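PDB 4Z9N: amino acid ABC transporter, periplasmic amino acid-binding protein from Brucella ovis, which probably captures small peptide-like or amino acid solutes in the periplasm for an ABC importer, and here holds glutathione. Local coordinates for residues G113-S118 against H201-E206; S13-K18 against A55-P60. One frame throughout, in Å; residues are numbered along the deposited sequence.

Contact 1: residues G113-S118 against H201-E206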
loop_
_atom_site.group_PDB
_atom_site.type_symbol
_atom_site.label_atom_id
_atom_site.label_comp_id
_atom_site.label_asym_id
_atom_site.label_seq_id
_atom_site.Cartn_x
_atom_site.Cartn_y
_atom_site.Cartn_z
ATOM N N GLY D 113 -3.401 21.015 4.694
ATOM C CA GLY D 113 -4.467 21.982 4.860
ATOM C C GLY D 113 -3.968 23.294 5.437
ATOM O O GLY D 113 -2.754 23.492 5.614
ATOM N N PHE D 114 -4.909 24.194 5.699
ATOM C CA PHE D 114 -4.635 25.533 6.223
ATOM C C PHE D 114 -5.483 25.827 7.451
ATOM O O PHE D 114 -6.651 25.458 7.501
ATOM C CB PHE D 114 -4.914 26.601 5.161
ATOM C CG PHE D 114 -4.036 26.499 3.964
ATOM C CD1 PHE D 114 -4.394 25.680 2.896
ATOM C CD2 PHE D 114 -2.837 27.191 3.917
ATOM C CE1 PHE D 114 -3.579 25.574 1.793
ATOM C CE2 PHE D 114 -2.005 27.091 2.814
ATOM C CZ PHE D 114 -2.381 26.279 1.749
ATOM N N MET D 115 -4.896 26.503 8.431
ATOM C CA MET D 115 -5.623 26.880 9.647
ATOM C C MET D 115 -5.540 28.386 9.870
ATOM O O MET D 115 -4.484 28.988 9.645
ATOM C CB MET D 115 -5.061 26.125 10.849
ATOM C CG MET D 115 -5.821 26.350 12.157
ATOM S SD MET D 115 -5.322 25.149 13.417
ATOM C CE MET D 115 -3.631 25.659 13.728
ATOM N N ILE D 116 -6.652 28.986 10.300
ATOM C CA ILE D 116 -6.698 30.409 10.622
ATOM C C ILE D 116 -7.344 30.625 11.977
ATOM O O ILE D 116 -8.053 29.758 12.490
ATOM C CB ILE D 116 -7.472 31.223 9.568
ATOM C CG1 ILE D 116 -8.907 30.696 9.446
ATOM C CG2 ILE D 116 -6.755 31.217 8.227
ATOM C CD1 ILE D 116 -9.878 31.666 8.836
ATOM N N ASN D 117 -7.112 31.803 12.541
ATOM C CA ASN D 117 -7.861 32.239 13.705
ATOM C C ASN D 117 -9.110 32.923 13.186
ATOM O O ASN D 117 -9.036 34.028 12.649
ATOM C CB ASN D 117 -7.028 33.178 14.579
ATOM C CG ASN D 117 -7.745 33.565 15.858
ATOM O OD1 ASN D 117 -8.931 33.890 15.840
ATOM N ND2 ASN D 117 -7.041 33.490 16.980
ATOM N N SER D 118 -10.258 32.269 13.354
ATOM C CA SER D 118 -11.513 32.773 12.803
ATOM C C SER D 118 -12.000 34.013 13.543
ATOM O O SER D 118 -12.862 34.742 13.045
ATOM C CB SER D 118 -12.590 31.685 12.837
ATOM O OG SER D 118 -12.861 31.274 14.164
ATOM N N HIS D 201 -9.578 28.645 16.539
ATOM C CA HIS D 201 -8.900 28.254 15.295
ATOM C C HIS D 201 -9.688 27.256 14.456
ATOM O O HIS D 201 -10.209 26.255 14.955
ATOM C CB HIS D 201 -7.510 27.703 15.617
ATOM C CG HIS D 201 -6.626 28.709 16.290
ATOM N ND1 HIS D 201 -5.764 29.532 15.591
ATOM C CD2 HIS D 201 -6.507 29.058 17.594
ATOM C CE1 HIS D 201 -5.139 30.329 16.440
ATOM N NE2 HIS D 201 -5.569 30.059 17.662
ATOM N N VAL D 202 -9.771 27.561 13.166
ATOM C CA VAL D 202 -10.553 26.784 12.228
ATOM C C VAL D 202 -9.638 26.178 11.180
ATOM O O VAL D 202 -8.799 26.876 10.620
ATOM C CB VAL D 202 -11.635 27.652 11.567
ATOM C CG1 VAL D 202 -12.347 26.867 10.466
ATOM C CG2 VAL D 202 -12.637 28.121 12.608
ATOM N N ILE D 203 -9.790 24.884 10.929
ATOM C CA ILE D 203 -9.114 24.248 9.797
ATOM C C ILE D 203 -10.027 24.383 8.588
ATOM O O ILE D 203 -11.177 23.925 8.614
ATOM C CB ILE D 203 -8.778 22.788 10.091
ATOM C CG1 ILE D 203 -7.857 22.689 11.312
ATOM C CG2 ILE D 203 -8.181 22.107 8.862
ATOM C CD1 ILE D 203 -7.659 21.258 11.820
ATOM N N LEU D 204 -9.530 25.036 7.544
ATOM C CA LEU D 204 -10.337 25.316 6.365
ATOM C C LEU D 204 -10.576 24.014 5.610
ATOM O O LEU D 204 -9.843 23.041 5.812
ATOM C CB LEU D 204 -9.664 26.372 5.474
ATOM C CG LEU D 204 -9.443 27.725 6.156
ATOM C CD1 LEU D 204 -8.619 28.668 5.310
ATOM C CD2 LEU D 204 -10.778 28.358 6.517
ATOM N N PRO D 205 -11.613 23.983 4.754
ATOM C CA PRO D 205 -11.998 22.714 4.128
ATOM C C PRO D 205 -10.983 22.156 3.129
ATOM O O PRO D 205 -10.914 20.939 2.968
ATOM C CB PRO D 205 -13.307 23.064 3.404
ATOM C CG PRO D 205 -13.775 24.342 4.018
ATOM C CD PRO D 205 -12.528 25.074 4.377
ATOM N N GLU D 206 -10.225 23.019 2.459
ATOM C CA GLU D 206 -9.379 22.570 1.348
ATOM C C GLU D 206 -8.239 21.633 1.767
ATOM O O GLU D 206 -7.529 21.884 2.747
ATOM C CB GLU D 206 -8.788 23.780 0.612
ATOM C CG GLU D 206 -9.777 24.535 -0.289
ATOM C CD GLU D 206 -10.709 25.467 0.474
ATOM O OE1 GLU D 206 -10.522 25.652 1.696
ATOM O OE2 GLU D 206 -11.632 26.026 -0.166
HETATM O O HOH W 1 -7.521 23.600 4.591
#
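Ile116 and Val202 face each other as an antiparallel hydrogen-bonded pair, and the backbone bonding spreads from them. Ile116 N gives its hydrogen to Val202 O at 3.0 Å, while Val202 N returns a bond to Ile116 O. Two residues further on, Leu204 N bonds to Phe114 O at 2.9 Å. Between these bonds, CA-H groups approach carbonyl oxygens, Met115 CA lying 3.3 Å from Val202 O. Toward Gly113 and Glu206 a water joins the two segments: it accepts from Phe114 N and donates to Leu204 O.

The side chains of the paired residues fall on two faces. On one, Met115 has CG anti to the backbone N (chi1 -175°), where CG lies 3.4 Å from Val202 O; its SD continues to Ile203 CG1 at 4.1 Å, and helix 185-192 packs on both residues. Ile116 and Val202 point to the other, and there Ile116 and Leu204 meet at about a right angle, Ile116 CD1 against Leu204 CD2. Just past the strand, Ser118 OG touches Val202 CG2 at 3.5 Å; that hydroxyl is bonded to Asp200 O.

Among the polar side chains, Asn117 CG lies over one face of the His201 ring, offset toward its rim, with the amide plane turned 63° from the ring and Asn117 ND2 3.7 Å from His201 CE1. A hydrogen bond between His201 ND1 and Tyr173 OH fixes the ring from outside the pair, and Asn117 OD1 accepts from Lys119 N and Lys120 N.

Short strand 201-203 thus pairs with the far end of long strand 101-117 in the mixed sheet of one lobe of a periplasmic binding protein fold.

Contact 2: residues S13-K18 against A55-P60; sequences SDVKAK and AIFGDP
The Phe57 ring meets Val15 at its edge: Val15 O lies in the ring plane, 3.3 Å from Phe57 CZ. Over one face, Ile56 CG2 of the preceding residue sits above the ring centre. Lys16 CA comes near Phe57 CE1 at 3.9 Å from an oblique direction. This is a small helix-to-helix contact in one lobe of the periplasmic binding protein fold, where N-terminal helix 11-18 rests against the last turn of helix 44-57.

Placing a ring edge rather than a face at a carbonyl oxygen is electrostatically sensible, since the rim C-H groups carry slight positive charge; here that may add a modest attraction to the packing. The Val15 side chain completes the grip. With CG1 anti to the backbone N (chi1 165°), that methyl lies 3.6 Å from Phe57 CZ and also approaches Ile56 CD1 at 4.1 Å. No hydrogen bond joins the two segments, and the apolar patch is extended by Trp224 of helix 222-240, which touches both Val15 and Ile56.

Salt bridging happens beside the patch: Lys18 NZ pairs with Asp83 OD2. Helix 44-57 ends at Phe57; Gly58, the next residue, leaves helical angles with a positive phi (67°) that favours glycine. Lys16 contributes through its aliphatic root while its amine leads away from the contact, and the nearest approach there is between Lys16 CG and Ile56 CG2, at 3.8 Å.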
loop_
_atom_site.group_PDB
_atom_site.type_symbol
_atom_site.label_atom_id
_atom_site.label_comp_id
_atom_site.label_asym_id
_atom_site.label_seq_id
_atom_site.Cartn_x
_atom_site.Cartn_y
_atom_site.Cartn_z
ATOM N N SER D 13 19.226 -8.126 13.960
ATOM C CA SER D 13 20.218 -8.735 14.843
ATOM C C SER D 13 20.873 -7.711 15.766
ATOM O O SER D 13 21.096 -7.977 16.950
ATOM C CB SER D 13 21.291 -9.452 14.023
ATOM O OG SER D 13 22.272 -10.024 14.868
ATOM N N ASP D 14 21.185 -6.542 15.216
ATOM C CA ASP D 14 21.821 -5.479 15.990
ATOM C C ASP D 14 20.883 -4.908 17.043
ATOM O O ASP D 14 21.313 -4.586 18.147
ATOM C CB ASP D 14 22.316 -4.365 15.064
ATOM C CG ASP D 14 23.369 -4.851 14.085
ATOM O OD1 ASP D 14 23.576 -4.182 13.052
ATOM O OD2 ASP D 14 23.982 -5.903 14.346
ATOM N N VAL D 15 19.603 -4.797 16.692
ATOM C CA VAL D 15 18.584 -4.343 17.631
ATOM C C VAL D 15 18.458 -5.325 18.809
ATOM O O VAL D 15 18.423 -4.915 19.968
ATOM C CB VAL D 15 17.226 -4.137 16.908
ATOM C CG1 VAL D 15 16.090 -4.021 17.919
ATOM C CG2 VAL D 15 17.297 -2.904 15.992
ATOM N N LYS D 16 18.406 -6.622 18.522
ATOM C CA LYS D 16 18.301 -7.597 19.598
ATOM C C LYS D 16 19.563 -7.603 20.449
ATOM O O LYS D 16 19.490 -7.717 21.666
ATOM C CB LYS D 16 18.025 -8.999 19.062
ATOM C CG LYS D 16 16.731 -9.099 18.290
ATOM C CD LYS D 16 16.647 -10.376 17.483
ATOM C CE LYS D 16 16.287 -11.544 18.367
ATOM N NZ LYS D 16 16.779 -12.834 17.805
ATOM N N ALA D 17 20.713 -7.463 19.799
ATOM C CA ALA D 17 21.989 -7.425 20.508
ATOM C C ALA D 17 22.103 -6.240 21.472
ATOM O O ALA D 17 22.606 -6.399 22.578
ATOM C CB ALA D 17 23.135 -7.399 19.517
ATOM N N LYS D 18 21.655 -5.050 21.075
ATOM C CA LYS D 18 21.798 -3.911 21.976
ATOM C C LYS D 18 20.653 -3.909 22.993
ATOM O O LYS D 18 20.765 -3.308 24.068
ATOM C CB LYS D 18 21.873 -2.593 21.207
ATOM C CG LYS D 18 20.608 -2.164 20.517
ATOM C CD LYS D 18 20.871 -0.938 19.626
ATOM C CE LYS D 18 19.575 -0.466 18.962
ATOM N NZ LYS D 18 19.790 0.660 18.008
ATOM N N ALA D 55 6.914 -6.468 19.165
ATOM C CA ALA D 55 7.145 -7.568 18.232
ATOM C C ALA D 55 8.465 -8.288 18.480
ATOM O O ALA D 55 8.567 -9.505 18.320
ATOM C CB ALA D 55 7.103 -7.045 16.791
ATOM N N ILE D 56 9.481 -7.524 18.858
ATOM C CA ILE D 56 10.835 -8.043 18.954
ATOM C C ILE D 56 11.151 -8.523 20.351
ATOM O O ILE D 56 11.703 -9.610 20.526
ATOM C CB ILE D 56 11.862 -6.980 18.518
ATOM C CG1 ILE D 56 11.627 -6.579 17.060
ATOM C CG2 ILE D 56 13.290 -7.478 18.726
ATOM C CD1 ILE D 56 12.472 -5.384 16.617
ATOM N N PHE D 57 10.803 -7.700 21.340
ATOM C CA PHE D 57 11.229 -7.929 22.719
ATOM C C PHE D 57 10.096 -8.365 23.641
ATOM O O PHE D 57 10.349 -8.773 24.768
ATOM C CB PHE D 57 11.875 -6.655 23.290
ATOM C CG PHE D 57 13.106 -6.211 22.557
ATOM C CD1 PHE D 57 14.296 -6.913 22.684
ATOM C CD2 PHE D 57 13.083 -5.078 21.757
ATOM C CE1 PHE D 57 15.438 -6.501 22.005
ATOM C CE2 PHE D 57 14.225 -4.657 21.090
ATOM C CZ PHE D 57 15.400 -5.369 21.209
ATOM N N GLY D 58 8.852 -8.274 23.175
ATOM C CA GLY D 58 7.711 -8.553 24.031
ATOM C C GLY D 58 7.548 -7.540 25.153
ATOM O O GLY D 58 6.969 -7.830 26.203
ATOM N N ASP D 59 8.069 -6.339 24.922
ATOM C CA ASP D 59 8.081 -5.284 25.928
ATOM C C ASP D 59 8.072 -3.946 25.191
ATOM O O ASP D 59 9.062 -3.587 24.580
ATOM C CB ASP D 59 9.322 -5.424 26.828
ATOM C CG ASP D 59 9.385 -4.383 27.945
ATOM O OD1 ASP D 59 8.650 -3.374 27.902
ATOM O OD2 ASP D 59 10.201 -4.576 28.878
ATOM N N PRO D 60 6.953 -3.209 25.258
ATOM C CA PRO D 60 6.819 -1.936 24.526
ATOM C C PRO D 60 7.710 -0.807 25.060
ATOM O O PRO D 60 7.727 0.276 24.456
ATOM C CB PRO D 60 5.339 -1.574 24.711
ATOM C CG PRO D 60 4.908 -2.325 25.957
ATOM C CD PRO D 60 5.723 -3.578 25.987
#

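Overall arrangement
From the N terminus, the chain makes contact 2 first: helix 11-18 leads through strand 21-25 and two short strands into helix 44-57, and the contact closes that loop of 36 residues. Contact 1 opens afterwards, so the two stand in series, neither nested nor crossed. It closes a loop of 82 residues, in which strands 134-138, 159-163 and 180-182 alternate with helices before strand 201-203 returns to strand 101-117. The contacts lie on opposite sides of the chain's centre, their own centres 42 Å apart, one tying helices together and the other strands, consistent with the two-lobed build in which solute is held between lobes.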